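Local coordinates for protein D-glycero-D-manno-heptose 1-phosphate kinase (Bacteroides thetaiotaomicron, PDB 3K85) that probably phosphorylates a sugar phosphate such as D-glycero-D-manno-heptose 1-phosphate with ATP, as a kinase of the GHMP family, at residues K7-L12 with N38-C43; R52-A57 with S98-T103; E253-L258 with M304-P309. One frame throughout, in Å; residues are numbered along the deposited sequence.

Contact 1: residues K7-L12 with N38-C43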
# COMPACT_ATOMS: atom_id res chain seq x y z
N LYS A 7 12.30 17.62 -6.40
CA LYS A 7 11.17 17.62 -7.33
C LYS A 7 10.02 16.90 -6.66
O LYS A 7 10.24 16.00 -5.84
CB LYS A 7 11.52 16.95 -8.67
CG LYS A 7 11.89 15.49 -8.59
CD LYS A 7 12.39 14.96 -9.93
CE LYS A 7 11.28 14.44 -10.82
NZ LYS A 7 11.85 13.67 -11.97
N ALA A 8 8.81 17.31 -6.99
CA ALA A 8 7.61 16.71 -6.42
C ALA A 8 6.60 16.52 -7.54
O ALA A 8 6.51 17.34 -8.44
CB ALA A 8 7.02 17.61 -5.33
N PRO A 9 5.83 15.43 -7.49
CA PRO A 9 4.84 15.19 -8.54
C PRO A 9 3.48 15.82 -8.29
O PRO A 9 3.12 16.13 -7.15
CB PRO A 9 4.77 13.66 -8.58
CG PRO A 9 4.88 13.31 -7.13
CD PRO A 9 5.98 14.24 -6.62
N LEU A 10 2.73 16.01 -9.37
CA LEU A 10 1.39 16.57 -9.29
C LEU A 10 0.54 15.32 -9.14
O LEU A 10 1.06 14.22 -9.13
CB LEU A 10 1.04 17.32 -10.58
CG LEU A 10 1.89 18.56 -10.90
CD1 LEU A 10 1.59 19.01 -12.32
CD2 LEU A 10 1.60 19.69 -9.91
N ARG A 11 -0.77 15.49 -9.05
CA ARG A 11 -1.61 14.32 -8.85
C ARG A 11 -2.96 14.41 -9.54
O ARG A 11 -3.39 15.47 -9.95
CB ARG A 11 -1.82 14.11 -7.35
CG ARG A 11 -2.48 15.29 -6.65
CD ARG A 11 -3.97 15.35 -6.97
NE ARG A 11 -4.64 16.51 -6.40
CZ ARG A 11 -5.44 17.31 -7.11
NH1 ARG A 11 -5.64 17.07 -8.39
NH2 ARG A 11 -6.03 18.35 -6.53
N LEU A 12 -3.61 13.26 -9.64
CA LEU A 12 -4.93 13.15 -10.24
C LEU A 12 -5.85 12.82 -9.08
O LEU A 12 -5.55 11.95 -8.27
CB LEU A 12 -4.97 12.01 -11.24
CG LEU A 12 -5.16 12.34 -12.71
CD1 LEU A 12 -4.40 13.60 -13.08
CD2 LEU A 12 -4.66 11.15 -13.52
N ASN A 38 3.60 11.70 -13.54
CA ASN A 38 4.90 12.19 -13.98
C ASN A 38 5.04 13.66 -14.42
O ASN A 38 5.86 13.97 -15.29
CB ASN A 38 5.45 11.29 -15.09
CG ASN A 38 4.52 11.18 -16.28
OD1 ASN A 38 3.41 11.71 -16.26
ND2 ASN A 38 4.97 10.48 -17.31
N LEU A 39 4.25 14.54 -13.82
CA LEU A 39 4.35 15.98 -14.09
C LEU A 39 4.83 16.55 -12.76
O LEU A 39 4.17 16.38 -11.74
CB LEU A 39 2.98 16.56 -14.49
CG LEU A 39 2.67 16.48 -16.00
CD1 LEU A 39 3.11 15.13 -16.56
CD2 LEU A 39 1.19 16.68 -16.22
N TYR A 40 5.97 17.24 -12.78
CA TYR A 40 6.58 17.73 -11.56
C TYR A 40 6.80 19.22 -11.33
O TYR A 40 6.50 20.06 -12.18
CB TYR A 40 7.94 17.05 -11.40
CG TYR A 40 7.93 15.54 -11.54
CD1 TYR A 40 7.85 14.72 -10.40
CD2 TYR A 40 8.07 14.93 -12.80
CE1 TYR A 40 7.93 13.33 -10.51
CE2 TYR A 40 8.15 13.54 -12.91
CZ TYR A 40 8.08 12.74 -11.76
OH TYR A 40 8.19 11.37 -11.85
N ALA A 41 7.34 19.50 -10.15
CA ALA A 41 7.73 20.83 -9.70
C ALA A 41 9.20 20.60 -9.40
O ALA A 41 9.55 19.60 -8.76
CB ALA A 41 6.98 21.21 -8.42
N TYR A 42 10.08 21.48 -9.85
CA TYR A 42 11.49 21.26 -9.59
C TYR A 42 12.02 22.46 -8.87
O TYR A 42 11.47 23.54 -8.96
CB TYR A 42 12.29 21.08 -10.89
CG TYR A 42 11.67 20.11 -11.88
CD1 TYR A 42 12.26 18.86 -12.13
CD2 TYR A 42 10.52 20.45 -12.58
CE1 TYR A 42 11.69 17.98 -13.07
CE2 TYR A 42 9.95 19.59 -13.51
CZ TYR A 42 10.54 18.36 -13.76
OH TYR A 42 9.92 17.51 -14.67
N CYS A 43 13.11 22.27 -8.14
CA CYS A 43 13.71 23.35 -7.41
C CYS A 43 15.15 23.00 -7.14
O CYS A 43 15.47 21.86 -6.83
CB CYS A 43 12.96 23.58 -6.09
SG CYS A 43 13.83 24.67 -4.91
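Lys-7 reaches across from strand 4-15 to Tyr-40 and Tyr-42, which share one face of the sheet with it. Its CB passes 3.3 Å from the carbonyl oxygen O of Ala-41 and also touches CD1 of Tyr-42. CG lies between the backbone N and the carbonyl carbon (chi1 62°), and the chain bends at chi3 (-89°), which carries CE over the centre of the Tyr-40 ring, 3.4 Å above its plane. The terminal NZ stays over the same face, 3.9 Å from the Tyr-40 ring centroid and nearest to CE2 and CZ, a cation-pi contact added to the CH-pi contact of CE. Pro-9 also meets this ring, its CB 3.7 Å from Tyr-40 CE1. The Tyr-42 hydroxyl is hydrogen-bonded to Asp-106.

The backbones run antiparallel. Ala-8 and Ala-41 form a hydrogen-bonded pair, N of Ala-8 to O of Ala-41 at 3.0 Å and the reciprocal bond from N of Ala-41 to O of Ala-8 at 2.9 Å. Further along, Leu-10 N bonds Leu-39 O at 2.8 Å. The methyls of Ala-8 and Ala-41 lie on the other face, against Thr-118 of helix 115-131. The pair forms part of the helix-backed mixed sheet of the N-terminal domain of GHMP kinases, which has a ribosomal protein S5-like fold.

Contact 2: residues R52-A57 with S98-T103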
# COMPACT_ATOMS: atom_id res chain seq x y z
N ARG A 52 23.47 37.67 -0.53
CA ARG A 52 22.25 37.98 -1.26
C ARG A 52 21.36 36.73 -1.35
O ARG A 52 21.76 35.63 -0.99
CB ARG A 52 22.59 38.48 -2.67
CG ARG A 52 21.75 39.65 -3.18
CD ARG A 52 21.83 40.86 -2.25
NE ARG A 52 21.89 42.15 -2.95
CZ ARG A 52 20.96 42.61 -3.78
NH1 ARG A 52 19.86 41.91 -4.04
NH2 ARG A 52 21.12 43.79 -4.36
N ILE A 53 20.13 36.93 -1.82
CA ILE A 53 19.20 35.83 -1.99
C ILE A 53 18.53 36.06 -3.33
O ILE A 53 17.66 36.93 -3.48
CB ILE A 53 18.14 35.78 -0.88
CG1 ILE A 53 16.99 34.86 -1.30
CG2 ILE A 53 17.65 37.18 -0.56
CD1 ILE A 53 15.88 34.77 -0.29
N GLU A 54 18.95 35.28 -4.31
CA GLU A 54 18.45 35.39 -5.67
C GLU A 54 17.34 34.40 -5.99
O GLU A 54 17.49 33.20 -5.80
CB GLU A 54 19.61 35.20 -6.63
CG GLU A 54 20.82 36.05 -6.26
CD GLU A 54 22.01 35.80 -7.16
OE1 GLU A 54 21.87 35.99 -8.40
OE2 GLU A 54 23.09 35.43 -6.64
N ILE A 55 16.22 34.93 -6.48
CA ILE A 55 15.07 34.11 -6.84
C ILE A 55 14.76 34.10 -8.34
O ILE A 55 14.52 35.14 -8.96
CB ILE A 55 13.82 34.61 -6.08
CG1 ILE A 55 14.00 34.32 -4.58
CG2 ILE A 55 12.57 33.97 -6.64
CD1 ILE A 55 12.93 34.91 -3.70
N ASN A 56 14.78 32.91 -8.94
CA ASN A 56 14.48 32.76 -10.35
C ASN A 56 13.37 31.71 -10.46
O ASN A 56 13.64 30.53 -10.70
CB ASN A 56 15.74 32.33 -11.12
CG ASN A 56 15.49 32.17 -12.60
OD1 ASN A 56 14.50 32.68 -13.13
ND2 ASN A 56 16.38 31.47 -13.29
N ALA A 57 12.13 32.15 -10.27
CA ALA A 57 10.97 31.27 -10.31
C ALA A 57 10.11 31.41 -11.57
O ALA A 57 9.26 32.29 -11.66
CB ALA A 57 10.12 31.52 -9.08
N SER A 98 22.07 33.09 2.61
CA SER A 98 22.47 33.65 1.32
C SER A 98 22.50 32.50 0.30
O SER A 98 23.29 31.57 0.42
CB SER A 98 23.85 34.31 1.46
OG SER A 98 24.25 34.96 0.26
N PHE A 99 21.64 32.57 -0.72
CA PHE A 99 21.59 31.48 -1.69
C PHE A 99 20.90 31.85 -2.99
O PHE A 99 20.25 32.89 -3.09
CB PHE A 99 20.84 30.30 -1.07
CG PHE A 99 19.41 30.63 -0.72
CD1 PHE A 99 18.39 30.45 -1.64
CD2 PHE A 99 19.10 31.20 0.52
CE1 PHE A 99 17.08 30.82 -1.34
CE2 PHE A 99 17.80 31.58 0.84
CZ PHE A 99 16.78 31.39 -0.09
N LYS A 100 21.03 30.96 -3.97
CA LYS A 100 20.40 31.15 -5.26
C LYS A 100 19.37 30.02 -5.32
O LYS A 100 19.68 28.89 -4.96
CB LYS A 100 21.45 31.00 -6.37
CG LYS A 100 20.98 31.44 -7.75
CD LYS A 100 22.00 31.12 -8.86
CE LYS A 100 23.31 31.91 -8.76
NZ LYS A 100 24.19 31.50 -7.63
N ILE A 101 18.15 30.34 -5.74
CA ILE A 101 17.11 29.32 -5.82
C ILE A 101 16.31 29.42 -7.11
O ILE A 101 15.76 30.48 -7.44
CB ILE A 101 16.17 29.39 -4.59
CG1 ILE A 101 15.10 28.30 -4.69
CG2 ILE A 101 15.54 30.77 -4.48
CD1 ILE A 101 14.12 28.28 -3.53
N THR A 102 16.24 28.31 -7.85
CA THR A 102 15.52 28.27 -9.12
C THR A 102 14.26 27.44 -9.03
O THR A 102 14.22 26.42 -8.36
CB THR A 102 16.42 27.71 -10.20
OG1 THR A 102 17.58 28.53 -10.29
CG2 THR A 102 15.70 27.67 -11.54
N THR A 103 13.22 27.85 -9.74
CA THR A 103 11.97 27.14 -9.64
C THR A 103 11.13 27.10 -10.91
O THR A 103 11.00 28.11 -11.59
CB THR A 103 11.12 27.78 -8.52
OG1 THR A 103 11.67 27.45 -7.24
CG2 THR A 103 9.72 27.29 -8.56
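Ile-53 sets CG1 anti to its backbone N (chi1 165°), while Phe-99 holds CG between its N and carbonyl carbon (chi1 62°). The two side chains run alongside each other in a common direction. CD1 of Ile-53 comes to 3.5 Å from CZ of Phe-99, and CG1 of Ile-53 lies over a face of the ring. They belong to a parallel pair of strands in the mixed sheet of the GHMP kinase N-terminal domain, with strand 62-67 flanking 52-57 and strand 39-47 flanking 99-105. On the same face, Ile-55 CG1 packs on Ile-101 CG2, and Ala-57 CB lies 3.9 Å from Thr-103 CB; Ile-81 of helix 79-91 covers these four residues.

The opposite face is polar. Glu-54 and Lys-100 cross there with OE2 of Glu-54 4.2 Å from NZ of Lys-100, opposite charges too far apart for a salt bridge, while Asn-56 ND2 is hydrogen-bonded to Tyr-58. Backbone bonds alternate between the strands, the straightest from Asn-56 N to Ile-101 O (3.0 Å, 171° at the hydrogen). At the start of the pair, Arg-52 O accepts a weak bond from Phe-99 N and a second bond, on a lone pair in the carbonyl plane, from Ser-98 OG at 2.9 Å.

Contact 3: residues E253-L258 with M304-P309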
# COMPACT_ATOMS: atom_id res chain seq x y z
N GLU A 253 -15.73 -0.67 -13.68
CA GLU A 253 -16.45 -0.23 -12.50
C GLU A 253 -16.00 1.19 -12.16
O GLU A 253 -16.80 2.00 -11.68
CB GLU A 253 -16.18 -1.16 -11.32
CG GLU A 253 -16.87 -0.73 -10.03
CD GLU A 253 -18.40 -0.71 -10.14
OE1 GLU A 253 -19.06 -0.37 -9.13
OE2 GLU A 253 -18.94 -1.03 -11.23
N PHE A 254 -14.73 1.49 -12.41
CA PHE A 254 -14.21 2.82 -12.12
C PHE A 254 -14.92 3.82 -13.03
O PHE A 254 -15.28 4.93 -12.62
CB PHE A 254 -12.69 2.87 -12.34
CG PHE A 254 -12.09 4.24 -12.17
CD1 PHE A 254 -12.40 5.03 -11.07
CD2 PHE A 254 -11.21 4.74 -13.13
CE1 PHE A 254 -11.84 6.30 -10.91
CE2 PHE A 254 -10.65 6.00 -12.99
CZ PHE A 254 -10.96 6.79 -11.88
N ALA A 255 -15.11 3.42 -14.28
CA ALA A 255 -15.79 4.28 -15.25
C ALA A 255 -17.22 4.55 -14.77
O ALA A 255 -17.69 5.69 -14.76
CB ALA A 255 -15.80 3.60 -16.63
N ARG A 256 -17.91 3.50 -14.36
CA ARG A 256 -19.27 3.66 -13.88
C ARG A 256 -19.33 4.68 -12.74
O ARG A 256 -20.12 5.63 -12.79
CB ARG A 256 -19.82 2.32 -13.40
CG ARG A 256 -21.32 2.33 -13.16
CD ARG A 256 -21.80 1.05 -12.46
NE ARG A 256 -21.31 0.97 -11.09
CZ ARG A 256 -21.51 1.91 -10.17
NH1 ARG A 256 -22.19 3.01 -10.48
NH2 ARG A 256 -21.02 1.76 -8.95
N ILE A 257 -18.49 4.49 -11.73
CA ILE A 257 -18.46 5.39 -10.58
C ILE A 257 -18.22 6.83 -11.01
O ILE A 257 -18.86 7.75 -10.49
CB ILE A 257 -17.39 4.95 -9.56
CG1 ILE A 257 -17.71 3.54 -9.06
CG2 ILE A 257 -17.36 5.91 -8.38
CD1 ILE A 257 -16.66 2.97 -8.15
N LEU A 258 -17.31 7.04 -11.95
CA LEU A 258 -17.04 8.38 -12.45
C LEU A 258 -18.26 8.91 -13.19
O LEU A 258 -18.60 10.10 -13.10
CB LEU A 258 -15.85 8.37 -13.40
CG LEU A 258 -14.45 8.53 -12.82
CD1 LEU A 258 -13.45 8.54 -13.96
CD2 LEU A 258 -14.35 9.82 -12.03
N MSE A 304 -10.92 14.58 -17.07
CA MSE A 304 -10.30 13.27 -16.98
C MSE A 304 -11.27 12.28 -17.62
O MSE A 304 -12.40 12.12 -17.15
CB MSE A 304 -10.05 12.90 -15.52
CG MSE A 304 -9.33 11.58 -15.32
SE MSE A 304 -8.99 11.24 -13.44
CE MSE A 304 -10.65 10.33 -13.01
N PHE A 305 -10.84 11.64 -18.70
CA PHE A 305 -11.68 10.68 -19.40
C PHE A 305 -11.20 9.25 -19.24
O PHE A 305 -10.00 8.98 -19.29
CB PHE A 305 -11.73 11.02 -20.89
CG PHE A 305 -12.58 12.21 -21.23
CD1 PHE A 305 -13.96 12.15 -21.07
CD2 PHE A 305 -12.01 13.37 -21.74
CE1 PHE A 305 -14.77 13.24 -21.42
CE2 PHE A 305 -12.80 14.46 -22.10
CZ PHE A 305 -14.18 14.40 -21.94
N VAL A 306 -12.14 8.33 -19.05
CA VAL A 306 -11.82 6.92 -18.91
C VAL A 306 -12.38 6.20 -20.14
O VAL A 306 -13.59 6.15 -20.34
CB VAL A 306 -12.46 6.32 -17.63
CG1 VAL A 306 -12.36 4.80 -17.64
CG2 VAL A 306 -11.76 6.88 -16.40
N VAL A 307 -11.49 5.64 -20.96
CA VAL A 307 -11.90 4.95 -22.18
C VAL A 307 -11.29 3.56 -22.37
O VAL A 307 -10.24 3.24 -21.79
CB VAL A 307 -11.57 5.83 -23.41
CG1 VAL A 307 -10.07 6.03 -23.51
CG2 VAL A 307 -12.12 5.19 -24.68
N GLU A 308 -11.96 2.74 -23.17
CA GLU A 308 -11.48 1.39 -23.47
C GLU A 308 -10.16 1.60 -24.19
O GLU A 308 -10.07 2.41 -25.11
CB GLU A 308 -12.45 0.69 -24.42
CG GLU A 308 -13.02 -0.62 -23.92
CD GLU A 308 -14.10 -1.15 -24.84
OE1 GLU A 308 -15.10 -0.43 -25.04
OE2 GLU A 308 -13.95 -2.27 -25.37
N PRO A 309 -9.11 0.87 -23.77
CA PRO A 309 -7.78 0.99 -24.38
C PRO A 309 -7.74 0.98 -25.92
O PRO A 309 -7.11 1.84 -26.53
CB PRO A 309 -7.03 -0.19 -23.77
CG PRO A 309 -7.62 -0.26 -22.40
CD PRO A 309 -9.09 -0.11 -22.68
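Phe-254 and Leu-258, one helical turn apart, each cross the side chain of selenomethionine Met-304 at about a right angle. They belong to helix 251-264, which packs on the central strand, 303-306, of a three-stranded antiparallel sheet in the C-terminal region of this GHMP kinase. The segment axes pass 9.3 Å apart with an angle of 135° between their directions, and Ala-255, whose CA comes nearest that of Val-306, sets its CB 3.8 Å from CG1 of Val-306.

Met-304 is extended through CG and SE, then bends at chi3 (89°), which turns its methyl CE toward the helix. There CE lies 3.7 Å from CZ of Phe-254 and also contacts CD1 and CD2 of Leu-258. Val-306 uses both branches: CG1 serves Ala-255, whereas CG2 meets CE2 of Phe-254 at 3.7 Å, the two side chains crossing at a slant. All five touching residues are buried, and apolar side chains make the contact without a hydrogen bond between the segments. Met-290 extends it beside Ala-255 and Val-306, and Met-199 and Leu-201 of strand 199-202 lie against Met-304. Leu-258 also crosses Val-306 at about a right angle, and packing is tightest round its CD1, held 3.4 Å from CG2 of Val-306 and 3.5 Å from CE of Met-304.

In the fold
Contacts 1 and 2 belong to one mixed sheet and meet through the neighbouring strands 39-47 and 99-105, where Cys-43 packs on Ile-101 and Thr-102. Contact 1 is antiparallel and buried, near the centre of the chain; contact 2 is parallel and only partly buried, its centre about 24 Å from that of the chain. Both rest on backbone hydrogen bonds, with one face turned to helices and a more polar face behind. Contact 3, in a separate sheet, joins helix to strand by side chains alone, without polar bonds. It touches contact 1 where Leu-12 meets Met-304, but lies about 25 Å from contact 2 at their nearest atoms, across the chain's centre.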